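Local coordinates for protein fusolin (Unidentified entomopoxvirus, PDB 4YN2) that forms the crystalline spindles of an insect poxvirus that enhance virulence, and probably binds and oxidatively cleaves chitin through its monooxygenase-like domain, at residues 139-144 with 191-196. Residues are numbered along the deposited sequence; the frame is centred on the assembly and turned at random.
Sequences TAVHEP and LVYRFT. With ZN (zinc ion), chain C; EDO (1,2-ethanediol), chain D.
The loop 139-144 passes the strand 191-196 without backbone pairing; the closest CA atoms, of V141 and L191, are 8.8 Å apart. Y193 bridges the gap. Its CB points at the loop, and its hydroxyl ends between V141 and E143. Y193 OH donates a hydrogen bond to E143 OE1 at 3.0 Å, using the carboxylate lone pair that faces away from OE2. OE1 sits at the ring edge, and the carboxylate and ring planes are 58° apart. E143 turns CG anti to its carbonyl carbon (chi1 -66°) and runs extended beyond it, which brings OE1 to the hydroxyl. V141 crosses the tyrosine at about a right angle, with CG1 3.7 Å from Y193 OH. The tyrosine ring is buried and also meets W212. On the strand side, Y193 pairs through its backbone with F136 of strand 129-138. Between V141 and E143, H142 binds the zinc ion through NE2 at 1.9 Å. A140 O lies over one face of the H142 imidazole, 4.1 Å above the ring plane. Zinc held by H1 and H142 is consistent with the histidine brace of lytic polysaccharide monooxygenases; the Y193 contact joins the loop carrying H142 to the beta-sandwich core.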
ATOM      1  N   THR A 139      -1.270 -16.661   9.829  1.00 10.19           N
ATOM      2  CA  THR A 139      -2.214 -17.108  10.840  1.00 11.06           C
ATOM      3  C   THR A 139      -2.184 -18.676  10.835  1.00 16.20           C
ATOM      4  O   THR A 139      -2.609 -19.296  11.805  1.00 15.49           O
ATOM      5  CB  THR A 139      -3.548 -16.415  10.622  1.00 24.28           C
ATOM      6  OG1 THR A 139      -4.054 -16.733   9.340  1.00 26.42           O
ATOM      7  CG2 THR A 139      -3.401 -14.884  10.732  1.00 24.03           C
ATOM      8  N   ALA A 140      -1.594 -19.287   9.787  1.00 13.14           N
ATOM      9  CA  ALA A 140      -1.357 -20.731   9.667  1.00 12.90           C
ATOM     10  C   ALA A 140      -0.015 -20.962   8.958  1.00 16.75           C
ATOM     11  O   ALA A 140       0.351 -20.183   8.080  1.00 15.48           O
ATOM     12  CB  ALA A 140      -2.480 -21.389   8.892  1.00 13.73           C
ATOM     13  N   VAL A 141       0.721 -22.003   9.347  1.00 13.05           N
ATOM     14  CA  VAL A 141       2.004 -22.334   8.729  1.00 12.81           C
ATOM     15  C   VAL A 141       1.719 -23.198   7.507  1.00 15.41           C
ATOM     16  O   VAL A 141       1.320 -24.348   7.671  1.00 13.71           O
ATOM     17  CB  VAL A 141       2.933 -23.052   9.743  1.00 17.08           C
ATOM     18  CG1 VAL A 141       4.223 -23.541   9.085  1.00 16.64           C
ATOM     19  CG2 VAL A 141       3.232 -22.141  10.930  1.00 17.06           C
ATOM     20  N   HIS A 142       1.908 -22.646   6.295  1.00 13.11           N
ATOM     21  CA  HIS A 142       1.709 -23.375   5.036  1.00 13.23           C
ATOM     22  C   HIS A 142       3.024 -23.557   4.327  1.00 15.81           C
ATOM     23  O   HIS A 142       3.602 -22.595   3.834  1.00 14.83           O
ATOM     24  CB  HIS A 142       0.744 -22.645   4.086  1.00 14.92           C
ATOM     25  CG  HIS A 142      -0.605 -22.357   4.641  1.00 18.88           C
ATOM     26  ND1 HIS A 142      -1.280 -23.267   5.429  1.00 21.04           N
ATOM     27  CD2 HIS A 142      -1.403 -21.287   4.426  1.00 20.79           C
ATOM     28  CE1 HIS A 142      -2.432 -22.690   5.727  1.00 20.53           C
ATOM     29  NE2 HIS A 142      -2.559 -21.511   5.114  1.00 20.62           N
ATOM     30  N   GLU A 143       3.524 -24.785   4.304  1.00 12.61           N
ATOM     31  CA  GLU A 143       4.744 -25.136   3.604  1.00 12.57           C
ATOM     32  C   GLU A 143       4.503 -26.472   2.916  1.00 15.84           C
ATOM     33  O   GLU A 143       3.789 -27.299   3.475  1.00 15.60           O
ATOM     34  CB  GLU A 143       5.937 -25.194   4.559  1.00 14.28           C
ATOM     35  CG  GLU A 143       6.285 -23.835   5.146  1.00 23.51           C
ATOM     36  CD  GLU A 143       7.515 -23.791   6.031  1.00 43.37           C
ATOM     37  OE1 GLU A 143       7.591 -22.874   6.882  1.00 28.51           O
ATOM     38  OE2 GLU A 143       8.373 -24.695   5.914  1.00 35.46           O
ATOM     39  N   PRO A 144       5.006 -26.694   1.690  1.00 10.75           N
ATOM     40  CA  PRO A 144       5.882 -25.816   0.907  1.00  9.82           C
ATOM     41  C   PRO A 144       5.152 -24.585   0.342  1.00 11.83           C
ATOM     42  O   PRO A 144       3.981 -24.649  -0.040  1.00 10.24           O
ATOM     43  CB  PRO A 144       6.387 -26.745  -0.198  1.00 12.17           C
ATOM     44  CG  PRO A 144       5.279 -27.723  -0.389  1.00 16.37           C
ATOM     45  CD  PRO A 144       4.773 -27.976   0.998  1.00 12.48           C
ATOM     46  N   LEU A 191       5.097 -16.936  15.205  1.00 15.71           N
ATOM     47  CA  LEU A 191       6.255 -17.000  14.297  1.00 14.42           C
ATOM     48  C   LEU A 191       5.913 -16.218  13.051  1.00 14.65           C
ATOM     49  O   LEU A 191       4.730 -16.073  12.746  1.00 13.68           O
ATOM     50  CB  LEU A 191       6.596 -18.447  13.928  1.00 14.46           C
ATOM     51  CG  LEU A 191       7.135 -19.328  15.043  1.00 19.28           C
ATOM     52  CD1 LEU A 191       7.125 -20.788  14.618  1.00 19.34           C
ATOM     53  CD2 LEU A 191       8.545 -18.923  15.442  1.00 21.22           C
ATOM     54  N   VAL A 192       6.923 -15.727  12.325  1.00  9.97           N
ATOM     55  CA  VAL A 192       6.692 -14.906  11.133  1.00  9.04           C
ATOM     56  C   VAL A 192       7.611 -15.282   9.995  1.00 11.54           C
ATOM     57  O   VAL A 192       8.710 -15.802  10.202  1.00  9.80           O
ATOM     58  CB  VAL A 192       6.861 -13.392  11.443  1.00 11.96           C
ATOM     59  CG1 VAL A 192       5.694 -12.863  12.264  1.00 11.78           C
ATOM     60  CG2 VAL A 192       8.179 -13.107  12.150  1.00 11.68           C
ATOM     61  N   TYR A 193       7.181 -14.943   8.788  1.00  7.34           N
ATOM     62  CA  TYR A 193       8.015 -15.088   7.605  1.00  7.18           C
ATOM     63  C   TYR A 193       8.663 -13.744   7.411  1.00 12.46           C
ATOM     64  O   TYR A 193       7.972 -12.784   7.079  1.00 13.20           O
ATOM     65  CB  TYR A 193       7.207 -15.534   6.402  1.00  7.84           C
ATOM     66  CG  TYR A 193       6.731 -16.957   6.522  1.00  8.60           C
ATOM     67  CD1 TYR A 193       7.581 -18.021   6.247  1.00  9.96           C
ATOM     68  CD2 TYR A 193       5.429 -17.246   6.909  1.00  9.17           C
ATOM     69  CE1 TYR A 193       7.143 -19.338   6.344  1.00  9.85           C
ATOM     70  CE2 TYR A 193       4.975 -18.556   6.996  1.00  9.50           C
ATOM     71  CZ  TYR A 193       5.831 -19.602   6.696  1.00 16.89           C
ATOM     72  OH  TYR A 193       5.390 -20.892   6.842  1.00 17.66           O
ATOM     73  N   ARG A 194       9.952 -13.647   7.751  1.00  9.42           N
ATOM     74  CA  ARG A 194      10.739 -12.414   7.698  1.00  9.60           C
ATOM     75  C   ARG A 194      11.745 -12.528   6.586  1.00 13.39           C
ATOM     76  O   ARG A 194      12.472 -13.520   6.537  1.00 12.51           O
ATOM     77  CB  ARG A 194      11.466 -12.182   9.038  1.00 12.59           C
ATOM     78  CG  ARG A 194      10.756 -11.266   9.995  1.00 24.81           C
ATOM     79  CD  ARG A 194      11.681 -10.757  11.088  1.00 27.18           C
ATOM     80  NE  ARG A 194      12.106 -11.766  12.070  1.00 19.05           N
ATOM     81  CZ  ARG A 194      13.362 -12.144  12.331  1.00 31.72           C
ATOM     82  NH1 ARG A 194      14.378 -11.660  11.624  1.00 20.11           N
ATOM     83  NH2 ARG A 194      13.608 -13.033  13.283  1.00 19.57           N
ATOM     84  N   PHE A 195      11.814 -11.538   5.695  1.00  9.33           N
ATOM     85  CA  PHE A 195      12.722 -11.654   4.563  1.00  8.50           C
ATOM     86  C   PHE A 195      13.215 -10.300   4.093  1.00 10.44           C
ATOM     87  O   PHE A 195      12.444  -9.345   3.998  1.00  8.08           O
ATOM     88  CB  PHE A 195      12.068 -12.442   3.407  1.00  9.92           C
ATOM     89  CG  PHE A 195      10.676 -12.019   2.985  1.00 11.45           C
ATOM     90  CD1 PHE A 195       9.581 -12.262   3.800  1.00 13.83           C
ATOM     91  CD2 PHE A 195      10.441 -11.524   1.713  1.00 13.39           C
ATOM     92  CE1 PHE A 195       8.299 -11.908   3.397  1.00 14.98           C
ATOM     93  CE2 PHE A 195       9.153 -11.182   1.308  1.00 15.77           C
ATOM     94  CZ  PHE A 195       8.092 -11.364   2.154  1.00 13.77           C
ATOM     95  N   THR A 196      14.518 -10.235   3.794  1.00  8.33           N
ATOM     96  CA  THR A 196      15.186  -9.007   3.372  1.00  8.70           C
ATOM     97  C   THR A 196      15.043  -8.849   1.874  1.00 12.39           C
ATOM     98  O   THR A 196      15.574  -9.654   1.120  1.00 11.86           O
ATOM     99  CB  THR A 196      16.641  -9.002   3.824  1.00 13.29           C
ATOM    100  OG1 THR A 196      16.638  -9.126   5.239  1.00 12.63           O
ATOM    101  CG2 THR A 196      17.355  -7.712   3.458  1.00 11.58           C
TER
HETATM  102 ZN    ZN C 404      -4.129 -20.416   4.987  1.00 21.11          ZN
HETATM  103  C1  EDO D 405      16.127 -12.665   6.850  1.00 22.19           C
HETATM  104  O1  EDO D 405      15.643 -11.334   6.641  1.00 23.27           O
HETATM  105  C2  EDO D 405      15.843 -13.559   5.615  1.00 22.34           C
HETATM  106  O2  EDO D 405      15.964 -12.809   4.404  1.00 18.29           O